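Local coordinates for N-terminal acetyltransferase-like protein (Chaetomium thermophilum, PDB 5NNP), which probably serves as the tetratricopeptide-repeat auxiliary subunit of an N-terminal acetyltransferase complex of the NatA type, at residues L162-A165 against E166-T170; N195-I198 against A199-D203. All coordinates share one frame; numbering follows the deposited sequence.

Interaction 1 of 2, residues L162-A165 against E166-T170. With GOL (glycerol), chain M.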
ATOM      1  N   LEU A 162     -13.034   4.906 -22.551  1.00 34.88           N
ATOM      2  CA  LEU A 162     -14.100   4.186 -21.862  1.00 34.67           C
ATOM      3  C   LEU A 162     -15.182   3.675 -22.826  1.00 36.93           C
ATOM      4  O   LEU A 162     -15.603   2.526 -22.731  1.00 42.77           O
ATOM      5  CB  LEU A 162     -14.710   5.079 -20.782  1.00 42.98           C
ATOM      6  CG  LEU A 162     -13.979   4.985 -19.424  1.00 48.49           C
ATOM      7  CD1 LEU A 162     -12.484   5.194 -19.573  1.00 38.99           C
ATOM      8  CD2 LEU A 162     -14.553   5.978 -18.415  1.00 54.23           C
ATOM      9  N   GLU A 163     -15.605   4.506 -23.770  1.00 35.90           N
ATOM     10  CA  GLU A 163     -16.594   4.083 -24.754  1.00 42.37           C
ATOM     11  C   GLU A 163     -16.179   2.805 -25.494  1.00 44.74           C
ATOM     12  O   GLU A 163     -17.001   1.898 -25.675  1.00 37.99           O
ATOM     13  CB  GLU A 163     -16.870   5.196 -25.775  1.00 37.79           C
ATOM     14  CG  GLU A 163     -18.073   4.921 -26.678  1.00 47.15           C
ATOM     15  CD  GLU A 163     -18.402   6.087 -27.604  1.00 65.35           C
ATOM     16  OE1 GLU A 163     -17.695   7.115 -27.543  1.00 73.78           O
ATOM     17  OE2 GLU A 163     -19.365   5.981 -28.390  1.00 66.92           O
ATOM     18  N   LYS A 164     -14.923   2.719 -25.921  1.00 40.53           N
ATOM     19  CA  LYS A 164     -14.499   1.523 -26.640  1.00 45.03           C
ATOM     20  C   LYS A 164     -14.374   0.323 -25.689  1.00 41.89           C
ATOM     21  O   LYS A 164     -14.649  -0.810 -26.067  1.00 45.32           O
ATOM     22  CB  LYS A 164     -13.183   1.765 -27.386  1.00 51.06           C
ATOM     23  CG  LYS A 164     -13.100   1.053 -28.737  1.00 58.10           C
ATOM     24  CD  LYS A 164     -14.138   1.600 -29.708  1.00 64.36           C
ATOM     25  CE  LYS A 164     -14.010   0.985 -31.099  1.00 71.23           C
ATOM     26  NZ  LYS A 164     -14.118  -0.494 -31.046  1.00 75.38           N
ATOM     27  N   ALA A 165     -13.972   0.563 -24.448  1.00 35.34           N
ATOM     28  CA  ALA A 165     -13.868  -0.545 -23.513  1.00 37.59           C
ATOM     29  C   ALA A 165     -15.251  -1.138 -23.226  1.00 42.43           C
ATOM     30  O   ALA A 165     -15.408  -2.358 -23.109  1.00 44.82           O
ATOM     31  CB  ALA A 165     -13.196  -0.100 -22.221  1.00 36.98           C
ATOM     32  N   GLU A 166     -16.253  -0.281 -23.102  1.00 37.14           N
ATOM     33  CA  GLU A 166     -17.596  -0.779 -22.883  1.00 34.58           C
ATOM     34  C   GLU A 166     -18.088  -1.569 -24.107  1.00 37.20           C
ATOM     35  O   GLU A 166     -18.714  -2.621 -23.984  1.00 40.55           O
ATOM     36  CB  GLU A 166     -18.555   0.357 -22.567  1.00 30.58           C
ATOM     37  CG  GLU A 166     -19.906  -0.173 -22.153  1.00 41.31           C
ATOM     38  CD  GLU A 166     -20.958   0.885 -22.033  1.00 41.87           C
ATOM     39  OE1 GLU A 166     -20.602   2.079 -21.864  1.00 41.26           O
ATOM     40  OE2 GLU A 166     -22.148   0.510 -22.108  1.00 51.72           O
ATOM     41  N   HIS A 167     -17.769  -1.057 -25.286  1.00 35.24           N
ATOM     42  CA  HIS A 167     -18.116  -1.700 -26.545  1.00 37.81           C
ATOM     43  C   HIS A 167     -17.547  -3.123 -26.656  1.00 37.83           C
ATOM     44  O   HIS A 167     -18.236  -4.044 -27.091  1.00 40.33           O
ATOM     45  CB  HIS A 167     -17.621  -0.827 -27.700  1.00 31.92           C
ATOM     46  CG  HIS A 167     -17.881  -1.403 -29.056  1.00 47.19           C
ATOM     47  ND1 HIS A 167     -16.866  -1.803 -29.897  1.00 58.03           N
ATOM     48  CD2 HIS A 167     -19.035  -1.636 -29.722  1.00 43.06           C
ATOM     49  CE1 HIS A 167     -17.383  -2.258 -31.023  1.00 45.03           C
ATOM     50  NE2 HIS A 167     -18.696  -2.168 -30.942  1.00 44.44           N
ATOM     51  N   ILE A 168     -16.286  -3.296 -26.262  1.00 38.82           N
ATOM     52  CA  ILE A 168     -15.632  -4.596 -26.352  1.00 31.61           C
ATOM     53  C   ILE A 168     -16.300  -5.567 -25.390  1.00 38.64           C
ATOM     54  O   ILE A 168     -16.548  -6.721 -25.749  1.00 42.74           O
ATOM     55  CB  ILE A 168     -14.123  -4.498 -26.059  1.00 29.95           C
ATOM     56  CG1 ILE A 168     -13.415  -3.715 -27.171  1.00 27.54           C
ATOM     57  CG2 ILE A 168     -13.502  -5.869 -25.929  1.00 26.53           C
ATOM     58  CD1 ILE A 168     -13.789  -4.192 -28.605  1.00 28.46           C
ATOM     59  N   LEU A 169     -16.631  -5.086 -24.187  1.00 36.91           N
ATOM     60  CA  LEU A 169     -17.299  -5.907 -23.182  1.00 32.02           C
ATOM     61  C   LEU A 169     -18.687  -6.326 -23.635  1.00 43.46           C
ATOM     62  O   LEU A 169     -19.062  -7.503 -23.515  1.00 39.05           O
ATOM     63  CB  LEU A 169     -17.389  -5.169 -21.849  1.00 32.32           C
ATOM     64  CG  LEU A 169     -16.063  -5.111 -21.078  1.00 31.58           C
ATOM     65  CD1 LEU A 169     -16.131  -4.135 -19.902  1.00 30.70           C
ATOM     66  CD2 LEU A 169     -15.669  -6.488 -20.607  1.00 26.97           C
ATOM     67  N   THR A 170     -19.451  -5.370 -24.160  1.00 37.22           N
ATOM     68  CA  THR A 170     -20.793  -5.683 -24.602  1.00 37.15           C
ATOM     69  C   THR A 170     -20.770  -6.584 -25.836  1.00 48.11           C
ATOM     70  O   THR A 170     -21.657  -7.427 -26.014  1.00 53.67           O
ATOM     71  CB  THR A 170     -21.599  -4.423 -24.934  1.00 44.60           C
ATOM     72  OG1 THR A 170     -21.716  -3.595 -23.768  1.00 42.56           O
ATOM     73  CG2 THR A 170     -22.996  -4.816 -25.445  1.00 39.73           C
TER
HETATM   74  C1  GOL M 805     -20.466   1.397 -26.656  1.00 86.32           C
HETATM   75  O1  GOL M 805     -19.458   2.057 -25.923  1.00 80.46           O
HETATM   76  C2  GOL M 805     -21.486   0.842 -25.671  1.00 92.27           C
HETATM   77  O2  GOL M 805     -22.675   1.608 -25.725  1.00 99.59           O
HETATM   78  C3  GOL M 805     -21.756  -0.639 -25.935  1.00 84.83           C
HETATM   79  O3  GOL M 805     -22.441  -1.209 -24.834  1.00 79.26           O

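Interaction 2 of 2, residues N195-I198 against A199-D203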
ATOM      1  N   ASN A 195     -20.189  -2.378 -15.409  1.00 43.32           N
ATOM      2  CA  ASN A 195     -20.986  -1.426 -14.642  1.00 39.87           C
ATOM      3  C   ASN A 195     -20.130  -0.262 -14.131  1.00 39.13           C
ATOM      4  O   ASN A 195     -20.522   0.894 -14.267  1.00 31.52           O
ATOM      5  CB  ASN A 195     -21.708  -2.098 -13.464  1.00 39.02           C
ATOM      6  CG  ASN A 195     -22.747  -1.171 -12.806  1.00 45.53           C
ATOM      7  OD1 ASN A 195     -22.435  -0.447 -11.856  1.00 35.84           O
ATOM      8  ND2 ASN A 195     -23.988  -1.180 -13.333  1.00 46.76           N
ATOM      9  N   THR A 196     -18.962  -0.551 -13.556  1.00 31.89           N
ATOM     10  CA  THR A 196     -18.128   0.541 -13.069  1.00 29.56           C
ATOM     11  C   THR A 196     -17.718   1.433 -14.240  1.00 35.86           C
ATOM     12  O   THR A 196     -17.573   2.641 -14.082  1.00 38.32           O
ATOM     13  CB  THR A 196     -16.875   0.049 -12.318  1.00 27.52           C
ATOM     14  OG1 THR A 196     -16.015  -0.680 -13.203  1.00 34.25           O
ATOM     15  CG2 THR A 196     -17.258  -0.821 -11.144  1.00 26.25           C
ATOM     16  N   ILE A 197     -17.569   0.845 -15.422  1.00 42.16           N
ATOM     17  CA  ILE A 197     -17.161   1.625 -16.594  1.00 45.40           C
ATOM     18  C   ILE A 197     -18.251   2.602 -17.026  1.00 45.60           C
ATOM     19  O   ILE A 197     -17.965   3.761 -17.336  1.00 46.78           O
ATOM     20  CB  ILE A 197     -16.758   0.704 -17.768  1.00 39.10           C
ATOM     21  CG1 ILE A 197     -15.389   0.097 -17.461  1.00 35.06           C
ATOM     22  CG2 ILE A 197     -16.699   1.479 -19.075  1.00 28.35           C
ATOM     23  CD1 ILE A 197     -14.927  -0.989 -18.413  1.00 39.44           C
ATOM     24  N   ILE A 198     -19.497   2.144 -17.023  1.00 39.16           N
ATOM     25  CA  ILE A 198     -20.619   3.026 -17.301  1.00 36.89           C
ATOM     26  C   ILE A 198     -20.665   4.218 -16.339  1.00 37.63           C
ATOM     27  O   ILE A 198     -20.913   5.341 -16.746  1.00 48.35           O
ATOM     28  CB  ILE A 198     -21.954   2.268 -17.223  1.00 41.93           C
ATOM     29  CG1 ILE A 198     -21.992   1.158 -18.280  1.00 39.56           C
ATOM     30  CG2 ILE A 198     -23.128   3.236 -17.401  1.00 45.49           C
ATOM     31  CD1 ILE A 198     -23.260   0.294 -18.265  1.00 35.80           C
ATOM     32  N   ALA A 199     -20.411   3.983 -15.059  1.00 42.38           N
ATOM     33  CA  ALA A 199     -20.477   5.064 -14.091  1.00 46.91           C
ATOM     34  C   ALA A 199     -19.304   6.020 -14.297  1.00 42.77           C
ATOM     35  O   ALA A 199     -19.475   7.236 -14.280  1.00 35.93           O
ATOM     36  CB  ALA A 199     -20.498   4.514 -12.672  1.00 31.49           C
ATOM     37  N   GLU A 200     -18.115   5.469 -14.519  1.00 40.23           N
ATOM     38  CA  GLU A 200     -16.963   6.321 -14.797  1.00 45.82           C
ATOM     39  C   GLU A 200     -17.201   7.199 -16.041  1.00 51.05           C
ATOM     40  O   GLU A 200     -16.656   8.294 -16.133  1.00 49.10           O
ATOM     41  CB  GLU A 200     -15.689   5.489 -14.965  1.00 41.54           C
ATOM     42  CG  GLU A 200     -15.165   4.914 -13.662  1.00 48.03           C
ATOM     43  CD  GLU A 200     -13.748   4.392 -13.774  1.00 55.08           C
ATOM     44  OE1 GLU A 200     -13.299   3.704 -12.820  1.00 53.90           O
ATOM     45  OE2 GLU A 200     -13.096   4.669 -14.810  1.00 48.20           O
ATOM     46  N   ARG A 201     -18.026   6.732 -16.979  1.00 44.32           N
ATOM     47  CA  ARG A 201     -18.387   7.573 -18.110  1.00 46.01           C
ATOM     48  C   ARG A 201     -19.328   8.681 -17.639  1.00 50.92           C
ATOM     49  O   ARG A 201     -19.558   9.643 -18.366  1.00 50.27           O
ATOM     50  CB  ARG A 201     -19.021   6.761 -19.244  1.00 37.03           C
ATOM     51  CG  ARG A 201     -18.082   5.696 -19.780  1.00 42.90           C
ATOM     52  CD  ARG A 201     -18.678   4.950 -20.949  1.00 42.52           C
ATOM     53  NE  ARG A 201     -19.002   5.861 -22.035  1.00 42.96           N
ATOM     54  CZ  ARG A 201     -19.739   5.537 -23.088  1.00 45.11           C
ATOM     55  NH1 ARG A 201     -20.246   4.310 -23.190  1.00 49.63           N
ATOM     56  NH2 ARG A 201     -19.980   6.441 -24.026  1.00 44.23           N
ATOM     57  N   GLY A 202     -19.853   8.555 -16.419  1.00 47.76           N
ATOM     58  CA  GLY A 202     -20.614   9.634 -15.802  1.00 45.46           C
ATOM     59  C   GLY A 202     -22.109   9.487 -15.971  1.00 52.47           C
ATOM     60  O   GLY A 202     -22.869  10.406 -15.682  1.00 51.87           O
ATOM     61  N   ASP A 203     -22.524   8.317 -16.445  1.00 56.79           N
ATOM     62  CA  ASP A 203     -23.929   8.027 -16.699  1.00 53.39           C
ATOM     63  C   ASP A 203     -24.545   7.263 -15.528  1.00 52.60           C
ATOM     64  O   ASP A 203     -24.807   6.067 -15.626  1.00 48.77           O
ATOM     65  CB  ASP A 203     -24.063   7.218 -17.979  1.00 57.65           C
ATOM     66  CG  ASP A 203     -25.370   7.468 -18.693  1.00 67.43           C
ATOM     67  OD1 ASP A 203     -25.373   7.386 -19.941  1.00 72.16           O
ATOM     68  OD2 ASP A 203     -26.386   7.740 -18.014  1.00 70.86           O
TER

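Interaction 1 of 2, residues L162-A165 against E166-T170
Glu166 N donates to Leu162 O at 2.9 Å, opening the first turns of helix 162-175, and His167, Ile168 and Leu169 repeat the i to i+4 bond to Glu163, Lys164 and Ala165. Among the side chains, Lys164 and His167 run side by side in the same direction. The lysine bends at chi2 and again at chi4, bringing NZ to 3.3 Å from His167 ND1, oblique to the imidazole. Ile168 CG1 lies beside Lys164 O, and the nonpolar side chains pack outward, Ala165 on Tyr156 and Leu169 on Ala153, Tyr193 and Ile197. A glycerol, probably from the crystallisation liquor, lies along the polar flank. Its O3 donates to Glu166 OE2 at 3.2 Å and also pairs with Thr170 OG1 at 2.7 Å; that hydroxyl has Lys194 as a further partner. With CG anti to the backbone N (chi1 -172°) and the chain extended beyond it, Glu166 carries its carboxylate out to Arg201 on OE1 and Arg206 on OE2. A glutamine in its place would probably leave Arg201 without its carboxylate mate and Arg206 with Asp203 as the remaining acid of its two. Two guanidinium groups on one carboxylate are likely to favour its ionised form. Through these two salt bridges, the helix face that receives the glycerol is also a point of electrostatic attachment to the next part of the solenoid.

Interaction 2 of 2, residues N195-I198 against A199-D203
Ala199, Glu200 and Arg201 donate their backbone N-H groups to Asn195, Thr196 and Ile197 as the last turn of helix 185-200 runs into a Schellman motif, with Gly202 at a positive phi of 96°. Two bonds point back into the turn: Gly202 N to Ala199 O, modelled implausibly short and of doubtful length, and the weak, outer one from Asp203 N to Ile198 O at 3.4 Å. A beta carbon at this positive phi would collide with Arg201 O, a position suited to glycine. Arg201 also reaches Ile198 O through a weak backbone bond, so this carbonyl accepts from two N-H groups as the helix unwinds.

The side chains lean over the same carbonyls. Glu200 CG, set beside its own backbone N (chi1 -73°), lies beside Thr196 O, and the extended chain sends its carboxylate to Arg545 and His157. Arg201 starts in the same way, its CG lying over Ile197 O, and its CD comes within 4.4 Å of Ile197 CG2 before a bend at chi3 turns the guanidinium toward the Glu166 carboxylate on helix 162-175. Asp203 is the N-cap of helix 204-214 and also pairs with Arg206, so one short turn both finishes a helix and starts the next. Across that turn, Ile198 CG2 packs at 4.1 Å against Asp203 CB.

Along the chain, interaction 1 forms first, within the opening turns of helix 162-175, and is complete before interaction 2 appears at the far end of helix 185-200. Each is a local contact in one continuous segment, so neither closes a long loop, and the two stand in series without nesting or crossing. The consecutive helices run roughly antiparallel, which brings the start of one beside the end of the other, their contact centres 11 Å apart. There Leu162 CD2 packs at 3.7 Å on Glu200 CB, next to the salt bridge that joins the two contacts. Arg206, meeting the same carboxylate from helix 204-214, brings a third helix into the connection.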